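Oxidoreductase, FMN-binding (Shewanella oneidensis, PDB 2GQ9) binds flavin mononucleotide and probably works as an NAD(P)H-dependent oxidoreductase on CH-CH groups, as in the Old Yellow Enzyme family. Local coordinates at residues T59-T64 against L101-R106; P236-N241 against W274-D279; I269-W274 against L296-R301. All coordinates share one frame; numbering follows the deposited sequence.

Contact 1 of 3, residues T59-T64 against L101-R106; sequences TQISPT and LWHVGR. With HBA (p-hydroxybenzaldehyde), chain D.
Trp102 is hydrogen-bonded to 59-64 through both its N and its O, as expected of neighbouring parallel strands in a beta-alpha-beta unit of the TIM barrel. Its N donates to Thr59 O at 3.0 Å, coming from well above the carbonyl plane, and its O takes the N-H of Ile61 at 3.1 Å in the plane of its own carbonyl. The same oxygen also receives a CA-H contact from Gln60, with CA 3.3 Å away.

Beyond the strand end, Ile61 turns its side chain toward 101-106. CB stands 4.1 Å from Trp102 O, and both branches brush that oxygen before they part. CG2 goes on to CB of Leu101 at 4.0 Å, the two side chains crossing nearly at right angles. CG1, set between the backbone N and carbonyl carbon (chi1 64°), leads to CD1 at the tip, which meets the edge of the His103 imidazole at CD2, 4.1 Å away. Helix 153-172 packs on both Ile61 and His103.

That imidazole is fixed in its own plane: ND1 accepts the N-H of Gly105 at 3.0 Å, while NE2 shares a water with Thr64 OG1. A leucine in its place would probably leave the Gly105 N-H without its acceptor and break the water link to Thr64. A second water joins Thr64 O to Gly105 O.

The Trp102 indole runs on into the ligand pocket, with Val104 CG1 over one face, and places CZ2 3.5 Å from C3 of p-hydroxybenzaldehyde, a ligand that His181 and Asn184 also hold by hydrogen bonds. The chemistry is thus divided: backbone hydrogen bonds lock the strand ends, water and imidazole tie the following turns, and the indole, through its carbon CZ2, is left to line the pocket.

Contact 2 of 3, residues P236-N241 against W274-D279; sequences PLTTLN and WDDAPD. With FMN (flavin mononucleotide), chain C; HBA (p-hydroxybenzaldehyde), chain D.
At the C-terminal mouth of the TIM barrel, beside the flavin pocket, the loops that follow strands 230-234 and 266-270 are clasped together by Asp276, whose carboxylate takes two successive backbone N-H groups. Its OD2 accepts from Thr239 N at 2.9 Å, an almost straight bond (173°) that arrives on the syn side, somewhat out of the carboxylate plane. Leu240 N adds a weak, strongly bent second bond to the same oxygen. With CG anti to the backbone N (chi1 -176°), the aspartate extends straight across to the facing loop. The other oxygen, OD1, is reached by a water that also donates to Leu237 O and accepts from Thr239 OG1, so both carboxylate oxygens serve the same loop.

Apolar contacts lie to each end of this clasp. Leu237 CB presses on Pro278 CG at 3.5 Å, closer than usual van der Waals contact, and the methyl CG2 of Thr238 lies against the proline CD. At the ligand end, Leu240 CD2 meets the indole edge of Trp274 at CD1, 3.3 Å away. The six-membered part of that indole approaches the FMN methyl C8M, and its CZ2 stands 3.3 Å from O1' of p-hydroxybenzaldehyde, an oxygen in the indole plane.

Contact 3 of 3, residues I269-W274 against L296-R301; sequences IAEVDW and LIYAGR. With FMN (flavin mononucleotide), chain C; HBA (p-hydroxybenzaldehyde), chain D; SO4 (sulfate ion), chain B.
Ile269 N donates to Ile297 O at 2.7 Å and 171°, the shortest of three backbone bonds that zip these parallel strands together. Ala299 closes the pairing through both its N and its O: its N gives to Ile269 O, and its O accepts from Glu271 N at 2.8 Å. Val272 N, buried just beyond, finds no partner.

Alongside, the Ile269 side chain points the same way as that of Tyr298, with CG1 over one face of the phenol ring and CB 3.7 Å from CD1. Glu271 brings OE1 obliquely to that ring, its carboxylate turned 79° from the ring plane; OE1 is hydrogen-bonded to Tyr302 OH and OE2 forms a salt bridge with Lys285.

Gly300 lets the chain pass close: Val272 CB is 3.6 Å from its CA, and any CB on Gly300 would collide with Val272 N. Next along the chain, Arg301 N donates to O2P of the FMN phosphate at 2.7 Å, in the strand-end phosphate site characteristic of TIM barrels. Its guanidinium binds a sulfate edge-on, NH1 to O2 at 3.0 Å, an anion shared with Arg323 and probably taken from the crystallisation liquor.

Helix 282-291 lies against the Ile269-Tyr298 face, where Lys285 makes a cation-pi contact with Tyr298 and Leu288 packs on it. Ala270 and Ala299 face the other way, both touching Arg233 of strand 230-234.

Overall arrangement
From the N terminus, contact 1 closes first, joining strands 53-60 and 96-102 around the excursion through helix 77-91. The chain then builds the next barrel strands before 236-241 opens contact 2. Contact 3 opens at 269-274 before contact 2 has closed at 274-279, so the two cross, sharing Trp274; contact 3 closes last, at 296-301, after helix 282-291. Contacts 2 and 3 touch, Ala277 packing on Val272 and Pro278 on the Glu271 carbonyl, which sets the loop 274-279 against the residues just after strand 266-270. Contact 1 stands across the barrel from contact 3, their centres about 21 Å apart; p-hydroxybenzaldehyde touches all three, and FMN contacts 2 and 3.

Contact 1 of 3, residues T59-T64 against L101-R106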
loop_
_atom_site.group_PDB
_atom_site.type_symbol
_atom_site.label_atom_id
_atom_site.label_comp_id
_atom_site.label_asym_id
_atom_site.label_seq_id
_atom_site.Cartn_x
_atom_site.Cartn_y
_atom_site.Cartn_z
ATOM N N THR A 59 0.509 -7.233 2.094
ATOM C CA THR A 59 0.379 -8.596 2.599
ATOM C C THR A 59 -0.688 -9.288 1.738
ATOM O O THR A 59 -1.838 -8.846 1.679
ATOM C CB THR A 59 0.030 -8.573 4.128
ATOM O OG1 THR A 59 -0.026 -9.916 4.630
ATOM C CG2 THR A 59 -1.294 -7.857 4.391
ATOM N N GLN A 60 -0.289 -10.355 1.041
ATOM C CA GLN A 60 -1.190 -11.072 0.135
ATOM C C GLN A 60 -2.420 -11.670 0.797
ATOM O O GLN A 60 -2.347 -12.264 1.875
ATOM C CB GLN A 60 -0.439 -12.170 -0.609
ATOM C CG GLN A 60 0.256 -13.163 0.311
ATOM C CD GLN A 60 1.718 -12.835 0.518
ATOM O OE1 GLN A 60 2.112 -11.670 0.502
ATOM N NE2 GLN A 60 2.536 -13.869 0.721
ATOM N N ILE A 61 -3.558 -11.525 0.123
ATOM C CA ILE A 61 -4.825 -12.018 0.653
ATOM C C ILE A 61 -5.093 -13.488 0.370
ATOM O O ILE A 61 -6.053 -14.058 0.894
ATOM C CB ILE A 61 -6.008 -11.200 0.102
ATOM C CG1 ILE A 61 -6.115 -11.387 -1.416
ATOM C CG2 ILE A 61 -5.815 -9.721 0.440
ATOM C CD1 ILE A 61 -7.312 -10.664 -2.042
ATOM N N SER A 62 -4.249 -14.094 -0.450
ATOM C CA SER A 62 -4.408 -15.502 -0.800
ATOM C C SER A 62 -3.111 -16.033 -1.394
ATOM O O SER A 62 -2.174 -15.274 -1.647
ATOM C CB SER A 62 -5.521 -15.663 -1.838
ATOM O OG SER A 62 -5.106 -15.134 -3.088
ATOM N N PRO A 63 -3.045 -17.354 -1.636
ATOM C CA PRO A 63 -1.826 -17.917 -2.209
ATOM C C PRO A 63 -1.522 -17.358 -3.596
ATOM O O PRO A 63 -0.360 -17.187 -3.953
ATOM C CB PRO A 63 -2.127 -19.416 -2.245
ATOM C CG PRO A 63 -3.012 -19.605 -1.070
ATOM C CD PRO A 63 -3.943 -18.423 -1.164
ATOM N N THR A 64 -2.562 -17.061 -4.373
ATOM C CA THR A 64 -2.356 -16.559 -5.726
ATOM C C THR A 64 -2.292 -15.041 -5.855
ATOM O O THR A 64 -2.190 -14.512 -6.966
ATOM C CB THR A 64 -3.436 -17.113 -6.698
ATOM O OG1 THR A 64 -4.745 -16.891 -6.152
ATOM C CG2 THR A 64 -3.221 -18.609 -6.924
ATOM N N LEU A 101 -3.804 -4.653 2.283
ATOM C CA LEU A 101 -4.279 -5.884 1.649
ATOM C C LEU A 101 -3.839 -5.869 0.199
ATOM O O LEU A 101 -4.187 -4.967 -0.563
ATOM C CB LEU A 101 -5.795 -5.988 1.763
ATOM C CG LEU A 101 -6.311 -5.899 3.199
ATOM C CD1 LEU A 101 -7.811 -6.127 3.186
ATOM C CD2 LEU A 101 -5.613 -6.931 4.085
ATOM N N TRP A 102 -3.095 -6.904 -0.174
ATOM C CA TRP A 102 -2.478 -6.993 -1.489
ATOM C C TRP A 102 -2.867 -8.143 -2.408
ATOM O O TRP A 102 -3.028 -9.284 -1.969
ATOM C CB TRP A 102 -0.971 -7.072 -1.241
ATOM C CG TRP A 102 -0.040 -6.698 -2.340
ATOM C CD1 TRP A 102 -0.319 -5.976 -3.471
ATOM C CD2 TRP A 102 1.377 -6.899 -2.331
ATOM N NE1 TRP A 102 0.846 -5.711 -4.159
ATOM C CE2 TRP A 102 1.899 -6.265 -3.482
ATOM C CE3 TRP A 102 2.257 -7.550 -1.456
ATOM C CZ2 TRP A 102 3.264 -6.262 -3.777
ATOM C CZ3 TRP A 102 3.615 -7.546 -1.748
ATOM C CH2 TRP A 102 4.105 -6.906 -2.898
ATOM N N HIS A 103 -3.020 -7.823 -3.690
ATOM C CA HIS A 103 -3.239 -8.828 -4.718
ATOM C C HIS A 103 -2.509 -8.237 -5.909
ATOM O O HIS A 103 -2.909 -7.194 -6.433
ATOM C CB HIS A 103 -4.703 -9.064 -5.069
ATOM C CG HIS A 103 -4.903 -10.299 -5.892
ATOM N ND1 HIS A 103 -4.213 -10.520 -7.065
ATOM C CD2 HIS A 103 -5.652 -11.408 -5.682
ATOM C CE1 HIS A 103 -4.524 -11.714 -7.539
ATOM N NE2 HIS A 103 -5.394 -12.274 -6.718
ATOM N N VAL A 104 -1.419 -8.888 -6.304
ATOM C CA VAL A 104 -0.580 -8.412 -7.398
ATOM C C VAL A 104 -1.128 -8.602 -8.804
ATOM O O VAL A 104 -0.578 -8.052 -9.757
ATOM C CB VAL A 104 0.814 -9.083 -7.358
ATOM C CG1 VAL A 104 1.476 -8.838 -6.003
ATOM C CG2 VAL A 104 0.679 -10.575 -7.621
ATOM N N GLY A 105 -2.203 -9.368 -8.941
ATOM C CA GLY A 105 -2.747 -9.594 -10.266
ATOM C C GLY A 105 -1.690 -10.213 -11.166
ATOM O O GLY A 105 -1.063 -11.203 -10.805
ATOM N N ARG A 106 -1.460 -9.600 -12.323
ATOM C CA ARG A 106 -0.503 -10.110 -13.296
ATOM C C ARG A 106 0.970 -9.934 -12.948
ATOM O O ARG A 106 1.834 -10.510 -13.610
ATOM C CB ARG A 106 -0.754 -9.458 -14.653
ATOM C CG ARG A 106 -0.384 -7.988 -14.678
ATOM C CD ARG A 106 -0.672 -7.373 -16.027
ATOM N NE ARG A 106 -0.291 -5.965 -16.071
ATOM C CZ ARG A 106 -0.510 -5.171 -17.113
ATOM N NH1 ARG A 106 -1.107 -5.652 -18.197
ATOM N NH2 ARG A 106 -0.138 -3.897 -17.069
HETATM C "C1'" HBA D . 8.503 -3.608 -3.918
HETATM O "O1'" HBA D . 9.513 -3.006 -4.225
HETATM C C1 HBA D . 7.184 -2.973 -4.064
HETATM C C2 HBA D . 6.003 -3.683 -3.691
HETATM C C3 HBA D . 4.755 -3.084 -3.897
HETATM C C4 HBA D . 4.675 -1.791 -4.469
HETATM C C5 HBA D . 5.829 -1.039 -4.823
HETATM C C6 HBA D . 7.062 -1.644 -4.589
HETATM O O4 HBA D . 3.492 -1.142 -4.385
HETATM O O HOH W 1 -2.483 -13.448 -9.739
HETATM O O HOH W 2 -6.527 -14.887 -6.581
#

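Contact 2 of 3, residues P236-N241 against W274-D279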
loop_
_atom_site.group_PDB
_atom_site.type_symbol
_atom_site.label_atom_id
_atom_site.label_comp_id
_atom_site.label_asym_id
_atom_site.label_seq_id
_atom_site.Cartn_x
_atom_site.Cartn_y
_atom_site.Cartn_z
ATOM N N PRO A 236 -2.294 7.445 -9.545
ATOM C CA PRO A 236 -2.793 8.086 -10.762
ATOM C C PRO A 236 -1.817 8.256 -11.920
ATOM O O PRO A 236 -2.127 7.890 -13.058
ATOM C CB PRO A 236 -3.294 9.440 -10.261
ATOM C CG PRO A 236 -3.632 9.179 -8.828
ATOM C CD PRO A 236 -2.485 8.327 -8.382
ATOM N N LEU A 237 -0.638 8.802 -11.630
ATOM C CA LEU A 237 0.334 9.102 -12.678
ATOM C C LEU A 237 1.549 8.217 -12.887
ATOM O O LEU A 237 2.184 8.294 -13.936
ATOM C CB LEU A 237 0.788 10.554 -12.515
ATOM C CG LEU A 237 -0.371 11.545 -12.399
ATOM C CD1 LEU A 237 0.161 12.951 -12.167
ATOM C CD2 LEU A 237 -1.208 11.496 -13.671
ATOM N N THR A 238 1.899 7.380 -11.918
ATOM C CA THR A 238 3.056 6.520 -12.111
ATOM C C THR A 238 2.655 5.369 -13.027
ATOM O O THR A 238 1.470 5.074 -13.174
ATOM C CB THR A 238 3.588 5.994 -10.769
ATOM O OG1 THR A 238 2.509 5.437 -10.013
ATOM C CG2 THR A 238 4.224 7.135 -9.978
ATOM N N THR A 239 3.638 4.717 -13.635
ATOM C CA THR A 239 3.354 3.626 -14.565
ATOM C C THR A 239 4.405 2.520 -14.527
ATOM O O THR A 239 4.343 1.572 -15.310
ATOM C CB THR A 239 3.298 4.167 -16.006
ATOM O OG1 THR A 239 4.512 4.873 -16.282
ATOM C CG2 THR A 239 2.116 5.117 -16.192
ATOM N N LEU A 240 5.359 2.640 -13.612
ATOM C CA LEU A 240 6.458 1.686 -13.483
ATOM C C LEU A 240 6.142 0.190 -13.609
ATOM O O LEU A 240 6.920 -0.550 -14.218
ATOM C CB LEU A 240 7.205 1.932 -12.168
ATOM C CG LEU A 240 8.518 1.163 -11.987
ATOM C CD1 LEU A 240 9.482 1.507 -13.120
ATOM C CD2 LEU A 240 9.136 1.522 -10.645
ATOM N N ASN A 241 5.025 -0.263 -13.041
ATOM C CA ASN A 241 4.679 -1.685 -13.114
ATOM C C ASN A 241 3.887 -2.117 -14.353
ATOM O O ASN A 241 3.368 -3.231 -14.413
ATOM C CB ASN A 241 3.942 -2.115 -11.840
ATOM C CG ASN A 241 4.867 -2.784 -10.833
ATOM O OD1 ASN A 241 4.554 -2.875 -9.647
ATOM N ND2 ASN A 241 6.007 -3.270 -11.309
ATOM N N TRP A 274 9.749 4.572 -6.787
ATOM C CA TRP A 274 11.174 4.467 -7.083
ATOM C C TRP A 274 11.626 5.762 -7.746
ATOM O O TRP A 274 11.540 6.830 -7.135
ATOM C CB TRP A 274 11.445 3.261 -7.982
ATOM C CG TRP A 274 11.140 1.981 -7.286
ATOM C CD1 TRP A 274 10.107 1.125 -7.547
ATOM C CD2 TRP A 274 11.837 1.439 -6.159
ATOM N NE1 TRP A 274 10.118 0.082 -6.649
ATOM C CE2 TRP A 274 11.171 0.250 -5.785
ATOM C CE3 TRP A 274 12.963 1.843 -5.424
ATOM C CZ2 TRP A 274 11.591 -0.539 -4.710
ATOM C CZ3 TRP A 274 13.380 1.057 -4.353
ATOM C CH2 TRP A 274 12.695 -0.120 -4.010
ATOM N N ASP A 275 12.105 5.681 -8.986
ATOM C CA ASP A 275 12.536 6.884 -9.691
ATOM C C ASP A 275 11.504 7.345 -10.723
ATOM O O ASP A 275 11.788 8.174 -11.589
ATOM C CB ASP A 275 13.922 6.678 -10.328
ATOM C CG ASP A 275 14.084 5.315 -10.975
ATOM O OD1 ASP A 275 13.592 4.313 -10.412
ATOM O OD2 ASP A 275 14.732 5.243 -12.042
ATOM N N ASP A 276 10.297 6.804 -10.605
ATOM C CA ASP A 276 9.186 7.160 -11.480
ATOM C C ASP A 276 8.445 8.272 -10.738
ATOM O O ASP A 276 7.528 8.007 -9.956
ATOM C CB ASP A 276 8.264 5.951 -11.673
ATOM C CG ASP A 276 7.138 6.214 -12.663
ATOM O OD1 ASP A 276 6.946 7.380 -13.065
ATOM O OD2 ASP A 276 6.436 5.245 -13.031
ATOM N N ALA A 277 8.862 9.515 -10.968
ATOM C CA ALA A 277 8.243 10.664 -10.308
ATOM C C ALA A 277 7.671 11.633 -11.331
ATOM O O ALA A 277 8.305 12.631 -11.676
ATOM C CB ALA A 277 9.270 11.376 -9.432
ATOM N N PRO A 278 6.456 11.354 -11.827
ATOM C CA PRO A 278 5.804 12.214 -12.818
ATOM C C PRO A 278 5.336 13.521 -12.193
ATOM O O PRO A 278 4.931 13.546 -11.034
ATOM C CB PRO A 278 4.636 11.358 -13.288
ATOM C CG PRO A 278 4.232 10.665 -12.016
ATOM C CD PRO A 278 5.572 10.241 -11.436
ATOM N N ASP A 279 5.405 14.609 -12.951
ATOM C CA ASP A 279 4.950 15.887 -12.429
ATOM C C ASP A 279 3.486 15.718 -12.040
ATOM O O ASP A 279 2.659 15.297 -12.854
ATOM C CB ASP A 279 5.092 16.993 -13.482
ATOM C CG ASP A 279 6.543 17.304 -13.813
ATOM O OD1 ASP A 279 7.438 16.844 -13.072
ATOM O OD2 ASP A 279 6.788 18.017 -14.811
HETATM N N1 FMN C . 4.068 0.809 -1.899
HETATM C C2 FMN C . 2.912 0.032 -1.666
HETATM O O2 FMN C . 1.819 0.440 -1.914
HETATM N N3 FMN C . 3.103 -1.269 -1.065
HETATM C C4 FMN C . 4.293 -1.839 -0.709
HETATM O O4 FMN C . 4.348 -2.982 -0.299
HETATM C C4A FMN C . 5.520 -1.080 -1.054
HETATM N N5 FMN C . 6.760 -1.680 -1.017
HETATM C C5A FMN C . 7.853 -0.855 -1.113
HETATM C C6 FMN C . 9.196 -1.415 -0.803
HETATM C C7 FMN C . 10.376 -0.571 -0.748
HETATM C C7M FMN C . 11.702 -1.183 -0.316
HETATM C C8 FMN C . 10.243 0.839 -1.106
HETATM C C8M FMN C . 11.451 1.818 -1.009
HETATM C C9 FMN C . 8.945 1.368 -1.457
HETATM C C9A FMN C . 7.776 0.565 -1.479
HETATM N N10 FMN C . 6.419 1.046 -1.711
HETATM C C10 FMN C . 5.264 0.294 -1.619
HETATM C "C1'" FMN C . 6.268 2.491 -2.137
HETATM C "C2'" FMN C . 6.253 3.384 -0.905
HETATM O "O2'" FMN C . 5.123 3.156 -0.055
HETATM C "C3'" FMN C . 6.310 4.880 -1.233
HETATM O "O3'" FMN C . 5.093 5.290 -1.886
HETATM C "C4'" FMN C . 7.497 5.225 -2.126
HETATM O "O4'" FMN C . 8.745 4.684 -1.583
HETATM C "C5'" FMN C . 7.649 6.714 -2.370
HETATM O "O5'" FMN C . 7.985 7.427 -1.131
HETATM P P FMN C . 9.462 7.863 -0.738
HETATM O O1P FMN C . 10.281 6.648 -0.448
HETATM O O2P FMN C . 9.991 8.720 -1.873
HETATM O O3P FMN C . 9.264 8.704 0.548
HETATM C "C1'" HBA D . 8.503 -3.608 -3.918
HETATM O "O1'" HBA D . 9.513 -3.006 -4.225
HETATM C C1 HBA D . 7.184 -2.973 -4.064
HETATM C C2 HBA D . 6.003 -3.683 -3.691
HETATM C C3 HBA D . 4.755 -3.084 -3.897
HETATM C C4 HBA D . 4.675 -1.791 -4.469
HETATM C C5 HBA D . 5.829 -1.039 -4.823
HETATM C C6 HBA D . 7.062 -1.644 -4.589
HETATM O O4 HBA D . 3.492 -1.142 -4.385
HETATM O O HOH W 3 4.833 7.705 -15.148
#

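Contact 3 of 3, residues I269-W274 against L296-R301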
loop_
_atom_site.group_PDB
_atom_site.type_symbol
_atom_site.label_atom_id
_atom_site.label_comp_id
_atom_site.label_asym_id
_atom_site.label_seq_id
_atom_site.Cartn_x
_atom_site.Cartn_y
_atom_site.Cartn_z
ATOM N N ILE A 269 -2.390 8.618 -1.883
ATOM C CA ILE A 269 -1.883 8.764 -3.242
ATOM C C ILE A 269 -0.382 8.494 -3.299
ATOM O O ILE A 269 0.403 9.167 -2.620
ATOM C CB ILE A 269 -2.143 10.186 -3.770
ATOM C CG1 ILE A 269 -3.647 10.491 -3.734
ATOM C CG2 ILE A 269 -1.578 10.332 -5.181
ATOM C CD1 ILE A 269 -4.488 9.585 -4.601
ATOM N N ALA A 270 0.008 7.506 -4.101
ATOM C CA ALA A 270 1.413 7.152 -4.285
ATOM C C ALA A 270 1.872 8.022 -5.448
ATOM O O ALA A 270 1.570 7.739 -6.610
ATOM C CB ALA A 270 1.552 5.673 -4.639
ATOM N N GLU A 271 2.592 9.084 -5.114
ATOM C CA GLU A 271 3.066 10.070 -6.080
ATOM C C GLU A 271 4.342 9.692 -6.810
ATOM O O GLU A 271 4.612 10.170 -7.916
ATOM C CB GLU A 271 3.294 11.381 -5.349
ATOM C CG GLU A 271 2.478 12.544 -5.826
ATOM C CD GLU A 271 2.791 13.783 -5.025
ATOM O OE1 GLU A 271 2.652 13.723 -3.783
ATOM O OE2 GLU A 271 3.182 14.807 -5.625
ATOM N N VAL A 272 5.139 8.855 -6.170
ATOM C CA VAL A 272 6.394 8.418 -6.749
ATOM C C VAL A 272 6.570 6.942 -6.456
ATOM O O VAL A 272 6.193 6.460 -5.388
ATOM C CB VAL A 272 7.586 9.200 -6.142
ATOM C CG1 VAL A 272 8.909 8.643 -6.665
ATOM C CG2 VAL A 272 7.455 10.681 -6.470
ATOM N N ASP A 273 7.123 6.225 -7.424
ATOM C CA ASP A 273 7.391 4.806 -7.264
ATOM C C ASP A 273 8.827 4.658 -7.743
ATOM O O ASP A 273 9.090 4.653 -8.945
ATOM C CB ASP A 273 6.429 3.977 -8.118
ATOM C CG ASP A 273 6.305 2.543 -7.630
ATOM O OD1 ASP A 273 6.291 2.339 -6.392
ATOM O OD2 ASP A 273 6.205 1.627 -8.475
ATOM N N TRP A 274 9.749 4.572 -6.787
ATOM C CA TRP A 274 11.174 4.467 -7.083
ATOM C C TRP A 274 11.626 5.762 -7.746
ATOM O O TRP A 274 11.540 6.830 -7.135
ATOM C CB TRP A 274 11.445 3.261 -7.982
ATOM C CG TRP A 274 11.140 1.981 -7.286
ATOM C CD1 TRP A 274 10.107 1.125 -7.547
ATOM C CD2 TRP A 274 11.837 1.439 -6.159
ATOM N NE1 TRP A 274 10.118 0.082 -6.649
ATOM C CE2 TRP A 274 11.171 0.250 -5.785
ATOM C CE3 TRP A 274 12.963 1.843 -5.424
ATOM C CZ2 TRP A 274 11.591 -0.539 -4.710
ATOM C CZ3 TRP A 274 13.380 1.057 -4.353
ATOM C CH2 TRP A 274 12.695 -0.120 -4.010
ATOM N N LEU A 296 -6.638 12.846 3.375
ATOM C CA LEU A 296 -5.850 12.648 2.158
ATOM C C LEU A 296 -4.390 12.505 2.520
ATOM O O LEU A 296 -3.820 13.368 3.185
ATOM C CB LEU A 296 -6.013 13.838 1.215
ATOM C CG LEU A 296 -6.865 13.638 -0.035
ATOM C CD1 LEU A 296 -6.934 14.956 -0.795
ATOM C CD2 LEU A 296 -6.267 12.544 -0.918
ATOM N N ILE A 297 -3.777 11.429 2.048
ATOM C CA ILE A 297 -2.384 11.155 2.351
ATOM C C ILE A 297 -1.615 11.074 1.043
ATOM O O ILE A 297 -2.108 10.496 0.079
ATOM C CB ILE A 297 -2.243 9.789 3.070
ATOM C CG1 ILE A 297 -3.101 9.774 4.340
ATOM C CG2 ILE A 297 -0.782 9.505 3.393
ATOM C CD1 ILE A 297 -3.105 8.424 5.051
ATOM N N TYR A 298 -0.423 11.662 1.019
ATOM C CA TYR A 298 0.444 11.613 -0.162
ATOM C C TYR A 298 1.809 11.100 0.255
ATOM O O TYR A 298 2.254 11.363 1.371
ATOM C CB TYR A 298 0.660 13.003 -0.756
ATOM C CG TYR A 298 -0.461 13.505 -1.609
ATOM C CD1 TYR A 298 -0.440 13.333 -2.994
ATOM C CD2 TYR A 298 -1.539 14.177 -1.039
ATOM C CE1 TYR A 298 -1.473 13.826 -3.794
ATOM C CE2 TYR A 298 -2.570 14.672 -1.823
ATOM C CZ TYR A 298 -2.532 14.494 -3.197
ATOM O OH TYR A 298 -3.556 14.992 -3.962
ATOM N N ALA A 299 2.473 10.370 -0.643
ATOM C CA ALA A 299 3.817 9.872 -0.385
ATOM C C ALA A 299 4.596 9.912 -1.696
ATOM O O ALA A 299 4.030 9.676 -2.770
ATOM C CB ALA A 299 3.782 8.446 0.147
ATOM N N GLY A 300 5.883 10.215 -1.604
ATOM C CA GLY A 300 6.712 10.251 -2.799
ATOM C C GLY A 300 7.660 11.434 -2.827
ATOM O O GLY A 300 7.260 12.554 -3.139
ATOM N N ARG A 301 8.915 11.174 -2.470
ATOM C CA ARG A 301 9.963 12.179 -2.452
ATOM C C ARG A 301 9.718 13.414 -1.593
ATOM O O ARG A 301 10.222 14.492 -1.901
ATOM C CB ARG A 301 10.280 12.631 -3.885
ATOM C CG ARG A 301 10.877 11.546 -4.765
ATOM C CD ARG A 301 12.168 11.002 -4.173
ATOM N NE ARG A 301 12.879 10.123 -5.101
ATOM C CZ ARG A 301 13.847 9.284 -4.743
ATOM N NH1 ARG A 301 14.219 9.200 -3.471
ATOM N NH2 ARG A 301 14.447 8.529 -5.656
HETATM N N1 FMN C . 4.068 0.809 -1.899
HETATM C C2 FMN C . 2.912 0.032 -1.666
HETATM O O2 FMN C . 1.819 0.440 -1.914
HETATM N N3 FMN C . 3.103 -1.269 -1.065
HETATM C C4 FMN C . 4.293 -1.839 -0.709
HETATM O O4 FMN C . 4.348 -2.982 -0.299
HETATM C C4A FMN C . 5.520 -1.080 -1.054
HETATM N N5 FMN C . 6.760 -1.680 -1.017
HETATM C C5A FMN C . 7.853 -0.855 -1.113
HETATM C C6 FMN C . 9.196 -1.415 -0.803
HETATM C C7 FMN C . 10.376 -0.571 -0.748
HETATM C C7M FMN C . 11.702 -1.183 -0.316
HETATM C C8 FMN C . 10.243 0.839 -1.106
HETATM C C8M FMN C . 11.451 1.818 -1.009
HETATM C C9 FMN C . 8.945 1.368 -1.457
HETATM C C9A FMN C . 7.776 0.565 -1.479
HETATM N N10 FMN C . 6.419 1.046 -1.711
HETATM C C10 FMN C . 5.264 0.294 -1.619
HETATM C "C1'" FMN C . 6.268 2.491 -2.137
HETATM C "C2'" FMN C . 6.253 3.384 -0.905
HETATM O "O2'" FMN C . 5.123 3.156 -0.055
HETATM C "C3'" FMN C . 6.310 4.880 -1.233
HETATM O "O3'" FMN C . 5.093 5.290 -1.886
HETATM C "C4'" FMN C . 7.497 5.225 -2.126
HETATM O "O4'" FMN C . 8.745 4.684 -1.583
HETATM C "C5'" FMN C . 7.649 6.714 -2.370
HETATM O "O5'" FMN C . 7.985 7.427 -1.131
HETATM P P FMN C . 9.462 7.863 -0.738
HETATM O O1P FMN C . 10.281 6.648 -0.448
HETATM O O2P FMN C . 9.991 8.720 -1.873
HETATM O O3P FMN C . 9.264 8.704 0.548
HETATM C "C1'" HBA D . 8.503 -3.608 -3.918
HETATM O "O1'" HBA D . 9.513 -3.006 -4.225
HETATM C C1 HBA D . 7.184 -2.973 -4.064
HETATM C C2 HBA D . 6.003 -3.683 -3.691
HETATM C C3 HBA D . 4.755 -3.084 -3.897
HETATM C C4 HBA D . 4.675 -1.791 -4.469
HETATM C C5 HBA D . 5.829 -1.039 -4.823
HETATM C C6 HBA D . 7.062 -1.644 -4.589
HETATM O O4 HBA D . 3.492 -1.142 -4.385
HETATM S S SO4 B . 16.804 6.029 -3.712
HETATM O O1 SO4 B . 17.267 6.714 -4.933
HETATM O O2 SO4 B . 16.101 6.993 -2.845
HETATM O O3 SO4 B . 15.901 4.908 -4.081
HETATM O O4 SO4 B . 17.974 5.504 -2.985
#